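Local coordinates for protein 3-oxoadipate enol-lactonase (Burkholderia xenovorans, PDB 2XUA) that probably hydrolyses the enol-lactone of 3-oxoadipate, as alpha/beta-hydrolase enol-lactonases do in the breakdown of catechol, at residues 41-45 / 247-251; 154-159 / 174-178; 216-220 / 242-246. One frame throughout, in Å; residues are numbered along the deposited sequence.

Contact 1: 41-45 / 247-251; sequences MWAPQ and NIERA
The CA atoms nearest each other, where a 3-10 turn meets the short helix 246-249, are those of Trp42 and Asn247 (7.4 Å) and of Pro44 and Ala251 (6.3 Å). Asn247 is central. Its first torsion (chi1 72°) sets the amide between its own backbone N and carbonyl carbon, and this aims ND2 at the turn. Asn247 ND2 donates to Met41 O at 2.9 Å. The bond is bent, 138° at the hydrogen, and the donor sits above the carbonyl plane. Asn247 OD1 is buried without a polar partner, and the CE methyl of Met41 (a selenomethionine) lies 3.3 Å from it. That methyl also covers one face of the Trp42 indole, over its centre. Trp42 CE3 approaches Asn247 ND2 at 3.7 Å. At the Pro44 end two apolar groups meet: Pro44 CB and Ala251 CB, 3.9 Å apart. A water bonds to Pro44 O and weakly to Ala251 O. Val169 of the second subunit packs on Pro44, Ile248 and Ala251. Leu99 of strand 94-99 touches Met41, Trp42 and Asn247. This is part of the alpha/beta-hydrolase fold: the start of helix 43-52 packs beside the helix after the presumed catalytic histidine, where the second subunit adjoins.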
loop_
_atom_site.group_PDB
_atom_site.type_symbol
_atom_site.label_atom_id
_atom_site.label_comp_id
_atom_site.label_asym_id
_atom_site.label_seq_id
_atom_site.Cartn_x
_atom_site.Cartn_y
_atom_site.Cartn_z
HETATM N N MSE B 41 4.332 3.099 4.174
HETATM C CA MSE B 41 5.757 2.869 4.547
HETATM C C MSE B 41 5.945 2.674 6.053
HETATM O O MSE B 41 6.905 2.072 6.460
HETATM C CB MSE B 41 6.652 3.997 4.043
HETATM C CG MSE B 41 6.352 5.319 4.763
HETATM SE SE MSE B 41 7.933 6.409 4.676
HETATM C CE MSE B 41 9.092 5.508 5.951
ATOM N N TRP B 42 4.985 3.133 6.887
ATOM C CA TRP B 42 5.120 3.010 8.325
ATOM C C TRP B 42 4.402 1.757 8.843
ATOM O O TRP B 42 4.296 1.562 10.024
ATOM C CB TRP B 42 4.443 4.226 8.982
ATOM C CG TRP B 42 5.216 5.490 8.751
ATOM C CD1 TRP B 42 4.813 6.569 8.031
ATOM C CD2 TRP B 42 6.502 5.819 9.315
ATOM N NE1 TRP B 42 5.802 7.533 8.047
ATOM C CE2 TRP B 42 6.842 7.115 8.837
ATOM C CE3 TRP B 42 7.413 5.127 10.109
ATOM C CZ2 TRP B 42 8.052 7.759 9.160
ATOM C CZ3 TRP B 42 8.618 5.756 10.463
ATOM C CH2 TRP B 42 8.931 7.073 9.963
ATOM N N ALA B 43 3.838 0.944 7.957
ATOM C CA ALA B 43 3.093 -0.196 8.435
ATOM C C ALA B 43 3.885 -1.069 9.458
ATOM O O ALA B 43 3.296 -1.537 10.448
ATOM C CB ALA B 43 2.563 -1.065 7.185
ATOM N N PRO B 44 5.226 -1.253 9.282
ATOM C CA PRO B 44 5.887 -2.127 10.321
ATOM C C PRO B 44 5.896 -1.553 11.736
ATOM O O PRO B 44 6.048 -2.293 12.704
ATOM C CB PRO B 44 7.338 -2.311 9.794
ATOM C CG PRO B 44 7.174 -2.145 8.238
ATOM C CD PRO B 44 6.190 -0.886 8.241
ATOM N N GLN B 45 5.745 -0.235 11.853
ATOM C CA GLN B 45 5.710 0.383 13.164
ATOM C C GLN B 45 4.307 0.472 13.846
ATOM O O GLN B 45 4.200 0.830 15.040
ATOM C CB GLN B 45 6.302 1.802 13.067
ATOM C CG GLN B 45 7.853 1.838 13.049
ATOM C CD GLN B 45 8.427 1.238 11.763
ATOM O OE1 GLN B 45 9.346 0.376 11.780
ATOM N NE2 GLN B 45 7.882 1.671 10.636
ATOM N N ASN B 247 13.455 2.257 8.716
ATOM C CA ASN B 247 12.301 1.684 9.466
ATOM C C ASN B 247 11.744 0.419 8.776
ATOM O O ASN B 247 10.965 -0.346 9.372
ATOM C CB ASN B 247 11.172 2.719 9.563
ATOM C CG ASN B 247 10.495 2.922 8.247
ATOM O OD1 ASN B 247 11.145 3.345 7.288
ATOM N ND2 ASN B 247 9.190 2.564 8.160
ATOM N N ILE B 248 12.078 0.239 7.506
ATOM C CA ILE B 248 11.822 -1.010 6.796
ATOM C C ILE B 248 12.949 -2.019 6.857
ATOM O O ILE B 248 12.758 -3.148 7.310
ATOM C CB ILE B 248 11.409 -0.747 5.365
ATOM C CG1 ILE B 248 10.008 -0.174 5.411
ATOM C CG2 ILE B 248 11.296 -2.090 4.560
ATOM C CD1 ILE B 248 9.526 0.283 4.072
ATOM N N GLU B 249 14.133 -1.622 6.404
ATOM C CA GLU B 249 15.264 -2.532 6.437
ATOM C C GLU B 249 15.621 -3.046 7.849
ATOM O O GLU B 249 15.981 -4.195 8.000
ATOM C CB GLU B 249 16.483 -1.923 5.675
ATOM C CG GLU B 249 17.696 -2.890 5.701
ATOM C CD GLU B 249 18.684 -2.590 4.549
ATOM O OE1 GLU B 249 18.354 -1.691 3.704
ATOM O OE2 GLU B 249 19.761 -3.249 4.510
ATOM N N ARG B 250 15.569 -2.208 8.886
ATOM C CA ARG B 250 15.818 -2.663 10.218
ATOM C C ARG B 250 14.601 -2.322 11.025
ATOM O O ARG B 250 14.706 -1.629 12.065
ATOM C CB ARG B 250 16.927 -1.855 10.873
ATOM C CG ARG B 250 18.315 -2.080 10.440
ATOM C CD ARG B 250 18.594 -3.409 10.021
ATOM N NE ARG B 250 19.347 -4.095 11.020
ATOM C CZ ARG B 250 20.340 -4.944 10.767
ATOM N NH1 ARG B 250 20.711 -5.233 9.529
ATOM N NH2 ARG B 250 20.963 -5.524 11.793
ATOM N N ALA B 251 13.448 -2.812 10.589
ATOM C CA ALA B 251 12.153 -2.512 11.251
ATOM C C ALA B 251 12.146 -2.765 12.732
ATOM O O ALA B 251 11.788 -1.909 13.523
ATOM C CB ALA B 251 11.039 -3.283 10.561
HETATM O O HOH W 1 8.566 -3.154 13.448
#

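Contact 2: 154-159 / 174-178; sequences VLPRWF and IRDVF. With SHF (laevulinic acid), chain C.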
loop_
_atom_site.group_PDB
_atom_site.type_symbol
_atom_site.label_atom_id
_atom_site.label_comp_id
_atom_site.label_asym_id
_atom_site.label_seq_id
_atom_site.Cartn_x
_atom_site.Cartn_y
_atom_site.Cartn_z
ATOM N N VAL B 154 16.633 6.055 -7.875
ATOM C CA VAL B 154 16.330 6.407 -6.462
ATOM C C VAL B 154 16.266 5.221 -5.534
ATOM O O VAL B 154 16.861 5.249 -4.454
ATOM C CB VAL B 154 15.061 7.306 -6.306
ATOM C CG1 VAL B 154 14.686 7.486 -4.810
ATOM C CG2 VAL B 154 15.308 8.627 -7.001
ATOM N N LEU B 155 15.575 4.171 -5.949
ATOM C CA LEU B 155 15.359 2.988 -5.068
ATOM C C LEU B 155 16.588 2.321 -4.505
ATOM O O LEU B 155 16.600 1.901 -3.360
ATOM C CB LEU B 155 14.463 1.942 -5.753
ATOM C CG LEU B 155 12.954 2.184 -5.589
ATOM C CD1 LEU B 155 12.559 3.640 -5.441
ATOM C CD2 LEU B 155 12.157 1.536 -6.745
ATOM N N PRO B 156 17.644 2.199 -5.313
ATOM C CA PRO B 156 18.843 1.622 -4.759
ATOM C C PRO B 156 19.442 2.485 -3.681
ATOM O O PRO B 156 20.268 1.989 -2.910
ATOM C CB PRO B 156 19.796 1.531 -5.974
ATOM C CG PRO B 156 18.822 1.395 -7.134
ATOM C CD PRO B 156 17.781 2.429 -6.757
ATOM N N ARG B 157 19.057 3.757 -3.603
ATOM C CA ARG B 157 19.578 4.583 -2.501
ATOM C C ARG B 157 18.838 4.330 -1.182
ATOM O O ARG B 157 19.225 4.872 -0.140
ATOM C CB ARG B 157 19.508 6.068 -2.881
ATOM C CG ARG B 157 20.561 6.417 -3.974
ATOM C CD ARG B 157 20.162 7.702 -4.728
ATOM N NE ARG B 157 20.192 8.907 -3.883
ATOM C CZ ARG B 157 21.298 9.468 -3.357
ATOM N NH1 ARG B 157 22.517 8.925 -3.550
ATOM N NH2 ARG B 157 21.180 10.581 -2.624
ATOM N N TRP B 158 17.768 3.541 -1.231
ATOM C CA TRP B 158 16.883 3.388 -0.063
ATOM C C TRP B 158 17.170 2.121 0.703
ATOM O O TRP B 158 16.893 2.052 1.889
ATOM C CB TRP B 158 15.430 3.326 -0.546
ATOM C CG TRP B 158 14.874 4.664 -0.942
ATOM C CD1 TRP B 158 15.542 5.868 -1.102
ATOM C CD2 TRP B 158 13.495 4.924 -1.233
ATOM N NE1 TRP B 158 14.642 6.851 -1.515
ATOM C CE2 TRP B 158 13.382 6.283 -1.584
ATOM C CE3 TRP B 158 12.351 4.111 -1.253
ATOM C CZ2 TRP B 158 12.173 6.848 -1.944
ATOM C CZ3 TRP B 158 11.143 4.674 -1.580
ATOM C CH2 TRP B 158 11.063 6.039 -1.945
ATOM N N PHE B 159 17.711 1.096 0.035
ATOM C CA PHE B 159 17.998 -0.168 0.732
ATOM C C PHE B 159 19.360 -0.640 0.355
ATOM O O PHE B 159 19.792 -0.316 -0.762
ATOM C CB PHE B 159 16.970 -1.234 0.282
ATOM C CG PHE B 159 15.545 -0.858 0.611
ATOM C CD1 PHE B 159 15.082 -0.905 1.909
ATOM C CD2 PHE B 159 14.695 -0.408 -0.379
ATOM C CE1 PHE B 159 13.751 -0.554 2.242
ATOM C CE2 PHE B 159 13.373 -0.055 -0.063
ATOM C CZ PHE B 159 12.897 -0.162 1.284
ATOM N N ILE B 174 6.960 -1.070 -2.480
ATOM C CA ILE B 174 7.536 0.266 -2.308
ATOM C C ILE B 174 7.690 0.958 -3.688
ATOM O O ILE B 174 7.356 2.149 -3.867
ATOM C CB ILE B 174 8.932 0.121 -1.539
ATOM C CG1 ILE B 174 8.713 -0.271 -0.057
ATOM C CG2 ILE B 174 9.729 1.362 -1.633
ATOM C CD1 ILE B 174 7.914 0.734 0.751
ATOM N N ARG B 175 8.184 0.195 -4.678
ATOM C CA ARG B 175 8.362 0.716 -6.029
ATOM C C ARG B 175 7.007 1.090 -6.593
ATOM O O ARG B 175 6.898 2.104 -7.277
ATOM C CB ARG B 175 9.020 -0.318 -6.925
ATOM C CG ARG B 175 9.231 0.147 -8.407
ATOM C CD ARG B 175 10.058 -0.854 -9.277
ATOM N NE ARG B 175 10.183 -0.233 -10.596
ATOM C CZ ARG B 175 11.281 0.354 -11.075
ATOM N NH1 ARG B 175 12.418 0.347 -10.364
ATOM N NH2 ARG B 175 11.237 0.945 -12.291
ATOM N N ASP B 176 5.959 0.295 -6.286
ATOM C CA ASP B 176 4.643 0.607 -6.901
ATOM C C ASP B 176 4.178 1.953 -6.417
ATOM O O ASP B 176 3.620 2.742 -7.192
ATOM C CB ASP B 176 3.578 -0.472 -6.605
ATOM C CG ASP B 176 2.331 -0.363 -7.513
ATOM O OD1 ASP B 176 2.499 -0.202 -8.730
ATOM O OD2 ASP B 176 1.171 -0.431 -7.000
ATOM N N VAL B 177 4.400 2.247 -5.149
ATOM C CA VAL B 177 3.952 3.548 -4.604
ATOM C C VAL B 177 4.798 4.670 -5.208
ATOM O O VAL B 177 4.276 5.729 -5.649
ATOM C CB VAL B 177 4.121 3.554 -3.071
ATOM C CG1 VAL B 177 3.926 4.975 -2.496
ATOM C CG2 VAL B 177 3.106 2.521 -2.457
ATOM N N PHE B 178 6.103 4.421 -5.269
ATOM C CA PHE B 178 7.013 5.450 -5.831
ATOM C C PHE B 178 6.598 5.776 -7.285
ATOM O O PHE B 178 6.313 6.923 -7.608
ATOM C CB PHE B 178 8.447 4.938 -5.744
ATOM C CG PHE B 178 9.448 5.937 -6.212
ATOM C CD1 PHE B 178 10.049 6.786 -5.309
ATOM C CD2 PHE B 178 9.732 6.075 -7.575
ATOM C CE1 PHE B 178 11.012 7.727 -5.750
ATOM C CE2 PHE B 178 10.662 7.055 -8.029
ATOM C CZ PHE B 178 11.275 7.868 -7.111
HETATM C C4 SHF C . 13.392 10.328 -2.600
HETATM C C5 SHF C . 12.860 9.910 -1.223
HETATM C C3 SHF C . 14.806 10.918 -2.732
HETATM C C2 SHF C . 15.858 10.595 -1.639
HETATM C C1 SHF C . 17.344 10.729 -2.179
HETATM O O4 SHF C . 12.694 10.146 -3.615
HETATM O O1 SHF C . 17.851 9.647 -2.528
HETATM O OH1 SHF C . 17.980 11.836 -2.158
#
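Phe178 points its ring into the contact because CG is anti to the backbone N (chi1 -177°), while Trp158 carries CG beside its own N (chi1 -76°). The rings form an offset edge-to-face pair, Phe178 edge to Trp158 face: the Phe178 centroid is 5.6 Å from that of the indole six-membered ring, planes at 79°. Leu155 CD1 sits 4.1 Å from the Phe178 centroid, a CH-pi contact over the face, and also lies over one face of Trp158, toward its rim. Leu155 CD2 rests on the aliphatic part of Arg175, 3.6 Å from Arg175 CG. The guanidinium of Arg175 pairs with Asp152. Ile174 CG2 lies at the indole edge, 3.6 Å from Trp158 CZ3. Val154, Trp158 and Phe178 line the laevulinic acid pocket, with Arg157 at its carboxylate end. Trp158 CZ2 is 3.2 Å from ligand C5, and Phe178 turns its edge to ligand O4. Arg157 NE donates to ligand O1 at 2.8 Å, while NH2 bonds weakly to OH1. Tyr186 OH bonds to the ligand too. The contact joins the loop between helices 147-154 and 161-166 to helix 168-179. Helix 147-154 also packs on Phe178, and helix 246-249 lies against Phe159 and Ile174.

Contact 3: 216-220 / 242-246; sequences HDLAA and ASHIS. With SHF (laevulinic acid), chain C.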
loop_
_atom_site.group_PDB
_atom_site.type_symbol
_atom_site.label_atom_id
_atom_site.label_comp_id
_atom_site.label_asym_id
_atom_site.label_seq_id
_atom_site.Cartn_x
_atom_site.Cartn_y
_atom_site.Cartn_z
ATOM N N HIS B 216 24.576 3.182 6.118
ATOM C CA HIS B 216 24.720 3.125 4.669
ATOM C C HIS B 216 23.914 4.145 3.899
ATOM O O HIS B 216 23.905 4.120 2.674
ATOM C CB HIS B 216 24.466 1.664 4.154
ATOM C CG HIS B 216 25.115 0.625 5.008
ATOM N ND1 HIS B 216 26.495 0.472 5.089
ATOM C CD2 HIS B 216 24.582 -0.279 5.869
ATOM C CE1 HIS B 216 26.771 -0.483 5.962
ATOM N NE2 HIS B 216 25.633 -0.965 6.436
ATOM N N ASP B 217 23.240 5.061 4.594
ATOM C CA ASP B 217 22.427 6.096 3.957
ATOM C C ASP B 217 23.352 7.170 3.317
ATOM O O ASP B 217 24.175 7.766 3.995
ATOM C CB ASP B 217 21.532 6.681 5.077
ATOM C CG ASP B 217 20.468 7.563 4.592
ATOM O OD1 ASP B 217 20.514 8.073 3.437
ATOM O OD2 ASP B 217 19.558 7.808 5.419
ATOM N N LEU B 218 23.202 7.403 2.014
ATOM C CA LEU B 218 23.971 8.402 1.299
ATOM C C LEU B 218 23.093 9.602 1.050
ATOM O O LEU B 218 23.585 10.712 0.835
ATOM C CB LEU B 218 24.496 7.837 -0.039
ATOM C CG LEU B 218 25.604 6.798 0.105
ATOM C CD1 LEU B 218 25.972 6.225 -1.270
ATOM C CD2 LEU B 218 26.841 7.450 0.842
ATOM N N ALA B 219 21.791 9.390 1.122
ATOM C CA ALA B 219 20.864 10.452 0.874
ATOM C C ALA B 219 20.807 11.403 2.082
ATOM O O ALA B 219 20.662 12.613 1.925
ATOM C CB ALA B 219 19.526 9.855 0.589
ATOM N N ALA B 220 20.910 10.843 3.264
ATOM C CA ALA B 220 21.041 11.636 4.493
ATOM C C ALA B 220 22.035 10.862 5.302
ATOM O O ALA B 220 21.789 9.706 5.684
ATOM C CB ALA B 220 19.641 11.735 5.216
ATOM N N ALA B 242 21.564 0.108 8.318
ATOM C CA ALA B 242 20.609 0.198 7.245
ATOM C C ALA B 242 21.005 1.354 6.345
ATOM O O ALA B 242 21.934 2.108 6.638
ATOM C CB ALA B 242 19.178 0.387 7.823
ATOM N N SER B 243 20.340 1.456 5.219
ATOM C CA SER B 243 20.471 2.601 4.330
ATOM C C SER B 243 19.340 3.578 4.703
ATOM O O SER B 243 19.024 3.752 5.892
ATOM C CB SER B 243 20.403 2.122 2.876
ATOM O OG SER B 243 20.530 3.228 1.987
ATOM N N HIS B 244 18.682 4.141 3.703
ATOM C CA HIS B 244 17.915 5.343 3.887
ATOM C C HIS B 244 16.498 5.068 4.486
ATOM O O HIS B 244 16.003 5.864 5.276
ATOM C CB HIS B 244 17.853 6.075 2.559
ATOM C CG HIS B 244 17.178 7.406 2.619
ATOM N ND1 HIS B 244 17.538 8.387 3.530
ATOM C CD2 HIS B 244 16.188 7.937 1.853
ATOM C CE1 HIS B 244 16.803 9.468 3.308
ATOM N NE2 HIS B 244 15.977 9.224 2.297
ATOM N N ILE B 245 15.863 3.949 4.106
ATOM C CA ILE B 245 14.497 3.661 4.616
ATOM C C ILE B 245 14.670 2.633 5.722
ATOM O O ILE B 245 14.344 1.406 5.548
ATOM C CB ILE B 245 13.612 3.164 3.471
ATOM C CG1 ILE B 245 13.558 4.165 2.301
ATOM C CG2 ILE B 245 12.200 2.811 4.027
ATOM C CD1 ILE B 245 12.982 5.540 2.673
ATOM N N SER B 246 15.310 3.082 6.822
ATOM C CA SER B 246 15.740 2.203 7.910
ATOM C C SER B 246 14.609 1.600 8.725
ATOM O O SER B 246 14.788 0.566 9.372
ATOM C CB SER B 246 16.734 2.917 8.852
ATOM O OG SER B 246 16.124 3.888 9.660
HETATM C C4 SHF C . 13.392 10.328 -2.600
HETATM C C5 SHF C . 12.860 9.910 -1.223
HETATM C C3 SHF C . 14.806 10.918 -2.732
HETATM C C2 SHF C . 15.858 10.595 -1.639
HETATM C C1 SHF C . 17.344 10.729 -2.179
HETATM O O4 SHF C . 12.694 10.146 -3.615
HETATM O O1 SHF C . 17.851 9.647 -2.528
HETATM O OH1 SHF C . 17.980 11.836 -2.158
#
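Asp217 and His244 meet in a His-carboxylate pair that fits the acid and histidine of the alpha/beta-hydrolase catalytic triad, with Ser100 of the likely nucleophile elbow as the probable third member. In both residues CG lies trans to the main-chain nitrogen (chi1 -175° in His244), which swings the two groups together. The loops run close here, with the CA atoms of Asp217 and Ser243 4.0 Å apart. His244 ND1 donates to Asp217 OD2 at 2.8 Å. The bond is nearly straight, 169° at the hydrogen. OD2 lies in the plane of the imidazole. The approach to OD2 is on the syn side of the carboxylate, but tilted from its plane. The carboxylate is turned well away from the ring, with planes 67° apart. Its second oxygen, Asp217 OD1, accepts from the backbone N of Ala220 at 2.8 Å, from above the carboxylate plane, which makes an Asx motif. A weak bond from Ala219 N reaches the same oxygen. Bonds at both oxygens should limit rotation of the carboxylate.

One face of the His244 ring is covered by Ala219 CB, 3.8 Å from the centroid and almost on the ring normal, while Ala220 CB comes near CE1. Trp158 meets the imidazole as well, and Ser100 touches it. At the outer end, His216 N donates to Ala242 O at 2.9 Å and joins the two loops through their backbones. The His216 ring lies close to the same carbonyl, and its NE2 bonds to Asp241 OD1. On the pocket side, Ala219 CB approaches laevulinic acid O1 at 3.5 Å.

From the N terminus, residues 41-45 come first, at the start of helix 43-52; their partner lies about 200 residues on. Within that span contact 2 closes a short loop, from 154-159 to 174-178, among the helices between strands 117-123 and 209-214. Contact 3 follows in series, from 216-220 to 242-246, and joins the loops after the neighbouring sheet strands 209-214 and 236-240. The chain then runs straight into 247-251, which closes contact 1 around both. No two contacts cross. Segment 154-159 touches both other contacts: Phe159 packs on Ile248, and Trp158 O probably bonds to Ile245 N. Arg250 of contact 1 packs on Ala242 of contact 3. Contacts 2 and 3 both touch laevulinic acid.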